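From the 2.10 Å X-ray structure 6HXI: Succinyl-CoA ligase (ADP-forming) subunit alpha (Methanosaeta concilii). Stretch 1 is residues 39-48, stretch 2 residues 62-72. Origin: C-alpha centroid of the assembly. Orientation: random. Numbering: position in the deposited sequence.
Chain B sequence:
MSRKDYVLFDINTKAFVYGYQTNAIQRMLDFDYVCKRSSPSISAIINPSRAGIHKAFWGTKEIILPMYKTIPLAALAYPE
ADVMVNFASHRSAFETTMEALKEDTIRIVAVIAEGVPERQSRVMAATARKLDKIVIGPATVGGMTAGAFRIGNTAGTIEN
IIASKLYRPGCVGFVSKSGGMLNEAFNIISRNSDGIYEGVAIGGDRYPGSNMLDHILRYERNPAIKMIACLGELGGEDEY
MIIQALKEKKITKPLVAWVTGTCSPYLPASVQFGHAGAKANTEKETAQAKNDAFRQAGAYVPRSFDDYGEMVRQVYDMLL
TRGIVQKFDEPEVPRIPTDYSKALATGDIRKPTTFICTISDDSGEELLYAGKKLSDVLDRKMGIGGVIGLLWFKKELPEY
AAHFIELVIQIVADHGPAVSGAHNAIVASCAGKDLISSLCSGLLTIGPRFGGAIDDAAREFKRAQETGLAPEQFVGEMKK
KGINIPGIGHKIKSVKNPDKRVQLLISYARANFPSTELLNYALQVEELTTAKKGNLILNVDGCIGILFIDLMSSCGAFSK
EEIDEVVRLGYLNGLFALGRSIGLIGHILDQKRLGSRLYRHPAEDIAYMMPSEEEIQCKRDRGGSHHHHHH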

ATOM      1  N   SER B  39       6.997  33.750 -33.748  1.00 57.96           N
ATOM      2  CA  SER B  39       7.537  32.837 -32.747  1.00 56.75           C
ATOM      3  C   SER B  39       7.762  33.504 -31.375  1.00 53.79           C
ATOM      4  O   SER B  39       8.013  34.714 -31.318  1.00 52.88           O
ATOM      5  N   PRO B  40       7.770  32.722 -30.264  1.00 46.66           N
ATOM      6  CA  PRO B  40       8.121  33.310 -28.962  1.00 44.82           C
ATOM      7  C   PRO B  40       9.549  33.888 -28.981  1.00 50.87           C
ATOM      8  O   PRO B  40      10.415  33.391 -29.706  1.00 52.01           O
ATOM      9  N   SER B  41       9.790  34.938 -28.207  1.00 46.93           N
ATOM     10  CA  SER B  41      11.107  35.585 -28.135  1.00 46.67           C
ATOM     11  C   SER B  41      12.109  34.803 -27.255  1.00 48.40           C
ATOM     12  O   SER B  41      13.240  35.253 -27.104  1.00 49.41           O
ATOM     13  N   ILE B  42      11.677  33.682 -26.642  1.00 40.23           N
ATOM     14  CA  ILE B  42      12.473  32.877 -25.725  1.00 37.42           C
ATOM     15  C   ILE B  42      12.710  31.495 -26.321  1.00 40.83           C
ATOM     16  O   ILE B  42      11.750  30.758 -26.546  1.00 40.34           O
ATOM     17  N   SER B  43      13.983  31.142 -26.532  1.00 36.62           N
ATOM     18  CA  SER B  43      14.382  29.832 -27.040  1.00 36.80           C
ATOM     19  C   SER B  43      14.474  28.859 -25.850  1.00 40.69           C
ATOM     20  O   SER B  43      14.001  27.728 -25.958  1.00 39.83           O
ATOM     21  N   ALA B  44      15.079  29.301 -24.709  1.00 36.35           N
ATOM     22  CA  ALA B  44      15.227  28.450 -23.521  1.00 35.85           C
ATOM     23  C   ALA B  44      15.349  29.239 -22.227  1.00 39.29           C
ATOM     24  O   ALA B  44      15.668  30.434 -22.229  1.00 40.31           O
ATOM     25  N   ILE B  45      15.139  28.539 -21.116  1.00 34.12           N
ATOM     26  CA  ILE B  45      15.325  29.065 -19.774  1.00 32.22           C
ATOM     27  C   ILE B  45      16.596  28.418 -19.248  1.00 38.77           C
ATOM     28  O   ILE B  45      16.841  27.242 -19.526  1.00 40.21           O
ATOM     29  N   ILE B  46      17.412  29.174 -18.506  1.00 33.65           N
ATOM     30  CA  ILE B  46      18.588  28.595 -17.893  1.00 33.73           C
ATOM     31  C   ILE B  46      18.278  28.561 -16.388  1.00 38.68           C
ATOM     32  O   ILE B  46      18.048  29.604 -15.779  1.00 37.82           O
ATOM     33  N   ASN B  47      18.130  27.357 -15.836  1.00 36.95           N
ATOM     34  CA  ASN B  47      17.813  27.134 -14.442  1.00 36.58           C
ATOM     35  C   ASN B  47      18.980  26.357 -13.803  1.00 40.01           C
ATOM     36  O   ASN B  47      19.143  25.156 -14.053  1.00 40.90           O
ATOM     37  N   PRO B  48      19.795  27.035 -12.966  1.00 34.58           N
ATOM     38  CA  PRO B  48      20.979  26.360 -12.394  1.00 33.67           C
ATOM     39  C   PRO B  48      20.688  25.182 -11.474  1.00 38.69           C
ATOM     40  O   PRO B  48      21.566  24.336 -11.257  1.00 38.69           O
ATOM     41  N   GLU B  62      -1.348  26.921 -24.317  1.00 38.43           N
ATOM     42  CA  GLU B  62      -0.185  26.582 -23.526  1.00 38.59           C
ATOM     43  C   GLU B  62       0.935  26.003 -24.362  1.00 44.74           C
ATOM     44  O   GLU B  62       0.689  25.193 -25.250  1.00 45.81           O
ATOM     45  N   ILE B  63       2.166  26.458 -24.115  1.00 40.53           N
ATOM     46  CA  ILE B  63       3.349  26.024 -24.866  1.00 40.41           C
ATOM     47  C   ILE B  63       4.433  25.498 -23.934  1.00 39.14           C
ATOM     48  O   ILE B  63       4.391  25.789 -22.745  1.00 38.22           O
ATOM     49  N   ILE B  64       5.403  24.761 -24.471  1.00 33.93           N
ATOM     50  CA  ILE B  64       6.500  24.208 -23.676  1.00 33.81           C
ATOM     51  C   ILE B  64       7.809  24.898 -24.029  1.00 39.31           C
ATOM     52  O   ILE B  64       8.179  24.963 -25.190  1.00 41.32           O
ATOM     53  N   LEU B  65       8.532  25.358 -23.029  1.00 37.07           N
ATOM     54  CA  LEU B  65       9.868  25.912 -23.231  1.00 36.23           C
ATOM     55  C   LEU B  65      10.886  24.966 -22.619  1.00 39.32           C
ATOM     56  O   LEU B  65      10.668  24.492 -21.503  1.00 37.08           O
ATOM     57  N   PRO B  66      11.999  24.688 -23.338  1.00 36.51           N
ATOM     58  CA  PRO B  66      13.059  23.846 -22.757  1.00 36.03           C
ATOM     59  C   PRO B  66      13.826  24.603 -21.671  1.00 38.66           C
ATOM     60  O   PRO B  66      13.874  25.833 -21.675  1.00 37.28           O
ATOM     61  N   MET B  67      14.396  23.862 -20.719  1.00 34.03           N
ATOM     62  CA  MET B  67      15.058  24.440 -19.566  1.00 32.77           C
ATOM     63  C   MET B  67      16.379  23.723 -19.313  1.00 37.86           C
ATOM     64  O   MET B  67      16.397  22.500 -19.180  1.00 36.17           O
ATOM     65  N   TYR B  68      17.494  24.490 -19.372  1.00 36.51           N
ATOM     66  CA  TYR B  68      18.885  24.016 -19.263  1.00 37.35           C
ATOM     67  C   TYR B  68      19.549  24.425 -17.980  1.00 41.33           C
ATOM     68  O   TYR B  68      19.276  25.500 -17.485  1.00 38.39           O
ATOM     69  N   LYS B  69      20.456  23.584 -17.458  1.00 40.82           N
ATOM     70  CA  LYS B  69      21.187  23.856 -16.217  1.00 40.83           C
ATOM     71  C   LYS B  69      22.290  24.901 -16.399  1.00 43.51           C
ATOM     72  O   LYS B  69      22.586  25.636 -15.452  1.00 41.22           O
ATOM     73  N   THR B  70      22.931  24.943 -17.596  1.00 41.41           N
ATOM     74  CA  THR B  70      24.055  25.855 -17.876  1.00 41.00           C
ATOM     75  C   THR B  70      23.862  26.692 -19.154  1.00 42.85           C
ATOM     76  O   THR B  70      23.096  26.323 -20.044  1.00 41.00           O
ATOM     77  N   ILE B  71      24.606  27.806 -19.237  1.00 40.34           N
ATOM     78  CA  ILE B  71      24.641  28.715 -20.386  1.00 40.62           C
ATOM     79  C   ILE B  71      25.292  28.011 -21.608  1.00 48.22           C
ATOM     80  O   ILE B  71      24.650  28.028 -22.658  1.00 49.82           O
ATOM     81  N   PRO B  72      26.494  27.355 -21.514  1.00 44.87           N
ATOM     82  CA  PRO B  72      27.043  26.648 -22.691  1.00 45.79           C
ATOM     83  C   PRO B  72      26.138  25.555 -23.277  1.00 49.13           C
ATOM     84  O   PRO B  72      26.156  25.358 -24.486  1.00 47.71           O
TER

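The two stretches are joined by three backbone hydrogen bonds, which set the frame for the side chains. Asn-47 N donates to Tyr-68 O (2.7 Å), Tyr-68 N to Ile-45 O (2.8 Å) and Ile-45 N to Pro-66 O (3.0 Å), a parallel ladder in which Ile-45 pairs with Met-67 and Ile-46 with Tyr-68. Pro-66 has no amide hydrogen to give, and its ring atom CD instead packs 3.3 Å from Ser-43 O. CA-H...O contacts reinforce the ladder, among them Lys-69 CA to Asn-47 O at 3.2 Å. No side chain makes a hydrogen bond across the interface; Asn-47 OD1 and Thr-70 OG1 find partners just beyond the stretches, Thr-70 as the N-cap of the helix that begins at Ile-71.

The side chains themselves pack mainly through apolar contacts. On the sheet face that carries Ile-45 and Met-67, Ile-45 (chi1 m, chi2 off-rotamer at 138°) sets its CD1 3.8 Å from Leu-65 CB, while its CB lies 4.0 Å from Met-67 CG. Met-67, extended as t, t before chi3 turns to p, also meets Asn-47, whose CB is 3.7 Å from Met-67 CG. Leu-65 (m, t) points toward the first stretch, and its CD1 reaches to 3.8 Å from CG2 of Ile-42 (m, t). Farther back, Pro-40 CG touches CD1 of Ile-63 (p, t) at 3.9 Å.

The other face carries Ile-46 and Tyr-68. Ile-46 (m, t) extends its CD1 to 3.7 Å from CG1 of Ile-71, also m, t, so the strand packs against the start of the helix. Tyr-68 (chi1 m) receives Ala-44 at its ring edge, with Ala-44 CB 3.7 Å from Tyr-68 CD1. At the margin, Lys-69 CE approaches Pro-48 O at 3.4 Å, a contact made by the aliphatic chain.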

ATOM      1  CB  SER B  39       8.850  32.231 -33.256  1.00 63.69           C
ATOM      2  OG  SER B  39       9.098  30.958 -32.674  1.00 75.66           O
ATOM      3  CB  PRO B  40       8.047  32.106 -28.022  1.00 44.74           C
ATOM      4  CG  PRO B  40       7.129  31.149 -28.701  1.00 49.11           C
ATOM      5  CD  PRO B  40       7.507  31.271 -30.125  1.00 46.49           C
ATOM      6  CB  SER B  41      10.957  36.992 -27.573  1.00 49.53           C
ATOM      7  OG  SER B  41      10.448  36.938 -26.249  1.00 53.13           O
ATOM      8  CB  ILE B  42      11.784  32.761 -24.335  1.00 38.03           C
ATOM      9  CG1 ILE B  42      11.582  34.149 -23.675  1.00 37.16           C
ATOM     10  CG2 ILE B  42      12.521  31.768 -23.421  1.00 34.63           C
ATOM     11  CD1 ILE B  42      10.617  34.124 -22.440  1.00 31.75           C
ATOM     12  CB  SER B  43      15.726  29.927 -27.759  1.00 41.31           C
ATOM     13  OG  SER B  43      15.613  30.595 -29.003  1.00 52.15           O
ATOM     14  CB  ALA B  44      16.440  27.517 -23.667  1.00 36.79           C
ATOM     15  CB  ILE B  45      14.110  28.779 -18.873  1.00 34.02           C
ATOM     16  CG1 ILE B  45      12.832  29.396 -19.476  1.00 36.55           C
ATOM     17  CG2 ILE B  45      14.331  29.265 -17.438  1.00 29.65           C
ATOM     18  CD1 ILE B  45      11.689  28.504 -19.377  1.00 42.43           C
ATOM     19  CB  ILE B  46      19.929  29.299 -18.292  1.00 37.72           C
ATOM     20  CG1 ILE B  46      20.053  29.406 -19.837  1.00 40.36           C
ATOM     21  CG2 ILE B  46      21.126  28.534 -17.708  1.00 36.42           C
ATOM     22  CD1 ILE B  46      20.995  30.448 -20.326  1.00 48.42           C
ATOM     23  CB  ASN B  47      16.479  26.402 -14.299  1.00 35.43           C
ATOM     24  CG  ASN B  47      15.959  26.284 -12.881  1.00 48.64           C
ATOM     25  OD1 ASN B  47      16.646  26.552 -11.897  1.00 44.30           O
ATOM     26  ND2 ASN B  47      14.734  25.837 -12.746  1.00 42.29           N
ATOM     27  CB  PRO B  48      21.740  27.471 -11.698  1.00 34.27           C
ATOM     28  CG  PRO B  48      20.806  28.599 -11.625  1.00 39.13           C
ATOM     29  CD  PRO B  48      19.733  28.462 -12.595  1.00 33.76           C
ATOM     30  CB  GLU B  62      -0.571  25.665 -22.385  1.00 39.91           C
ATOM     31  CG  GLU B  62      -1.343  26.409 -21.315  1.00 48.43           C
ATOM     32  CD  GLU B  62      -1.580  25.591 -20.065  1.00 60.49           C
ATOM     33  OE1 GLU B  62      -2.061  24.441 -20.188  1.00 38.49           O
ATOM     34  OE2 GLU B  62      -1.223  26.076 -18.967  1.00 42.34           O
ATOM     35  CB  ILE B  63       3.889  27.117 -25.861  1.00 43.82           C
ATOM     36  CG1 ILE B  63       4.390  28.385 -25.130  1.00 42.44           C
ATOM     37  CG2 ILE B  63       2.859  27.452 -26.957  1.00 43.78           C
ATOM     38  CD1 ILE B  63       5.500  29.121 -25.857  1.00 49.55           C
ATOM     39  CB  ILE B  64       6.583  22.643 -23.804  1.00 37.84           C
ATOM     40  CG1 ILE B  64       5.288  21.913 -23.335  1.00 38.52           C
ATOM     41  CG2 ILE B  64       7.812  22.032 -23.137  1.00 37.11           C
ATOM     42  CD1 ILE B  64       4.648  22.345 -22.038  1.00 44.55           C
ATOM     43  CB  LEU B  65      10.033  27.317 -22.627  1.00 35.10           C
ATOM     44  CG  LEU B  65       9.170  28.416 -23.260  1.00 39.26           C
ATOM     45  CD1 LEU B  65       9.409  29.719 -22.574  1.00 38.36           C
ATOM     46  CD2 LEU B  65       9.399  28.519 -24.773  1.00 44.13           C
ATOM     47  CB  PRO B  66      13.929  23.479 -23.949  1.00 38.46           C
ATOM     48  CG  PRO B  66      13.698  24.569 -24.929  1.00 43.58           C
ATOM     49  CD  PRO B  66      12.367  25.181 -24.682  1.00 38.16           C
ATOM     50  CB  MET B  67      14.063  24.388 -18.396  1.00 34.91           C
ATOM     51  CG  MET B  67      14.476  25.164 -17.188  1.00 40.20           C
ATOM     52  SD  MET B  67      13.067  25.306 -16.052  1.00 46.19           S
ATOM     53  CE  MET B  67      13.005  23.678 -15.362  1.00 41.32           C
ATOM     54  CB  TYR B  68      19.716  24.511 -20.474  1.00 38.78           C
ATOM     55  CG  TYR B  68      19.262  23.886 -21.775  1.00 42.67           C
ATOM     56  CD1 TYR B  68      18.206  24.430 -22.502  1.00 43.80           C
ATOM     57  CD2 TYR B  68      19.839  22.714 -22.247  1.00 45.51           C
ATOM     58  CE1 TYR B  68      17.752  23.837 -23.674  1.00 42.50           C
ATOM     59  CE2 TYR B  68      19.396  22.114 -23.430  1.00 47.50           C
ATOM     60  CZ  TYR B  68      18.345  22.674 -24.128  1.00 50.00           C
ATOM     61  OH  TYR B  68      17.905  22.100 -25.285  1.00 52.77           O
ATOM     62  CB  LYS B  69      21.796  22.556 -15.657  1.00 44.88           C
ATOM     63  CG  LYS B  69      21.098  22.019 -14.411  1.00 45.22           C
ATOM     64  CD  LYS B  69      22.051  21.185 -13.558  1.00 47.10           C
ATOM     65  CE  LYS B  69      21.563  21.048 -12.130  1.00 71.66           C
ATOM     66  NZ  LYS B  69      22.564  20.405 -11.241  1.00 86.58           N
ATOM     67  CB  THR B  70      25.416  25.082 -17.946  1.00 46.88           C
ATOM     68  OG1 THR B  70      25.516  24.378 -19.191  1.00 46.91           O
ATOM     69  CG2 THR B  70      25.639  24.113 -16.782  1.00 45.90           C
ATOM     70  CB  ILE B  71      25.279  30.071 -20.039  1.00 42.12           C
ATOM     71  CG1 ILE B  71      24.432  30.833 -19.007  1.00 40.66           C
ATOM     72  CG2 ILE B  71      25.524  30.920 -21.306  1.00 43.05           C
ATOM     73  CD1 ILE B  71      25.227  31.913 -18.164  1.00 36.58           C
ATOM     74  CB  PRO B  72      28.353  26.048 -22.163  1.00 48.60           C
ATOM     75  CG  PRO B  72      28.722  26.907 -21.019  1.00 52.38           C
ATOM     76  CD  PRO B  72      27.421  27.243 -20.371  1.00 46.14           C
TER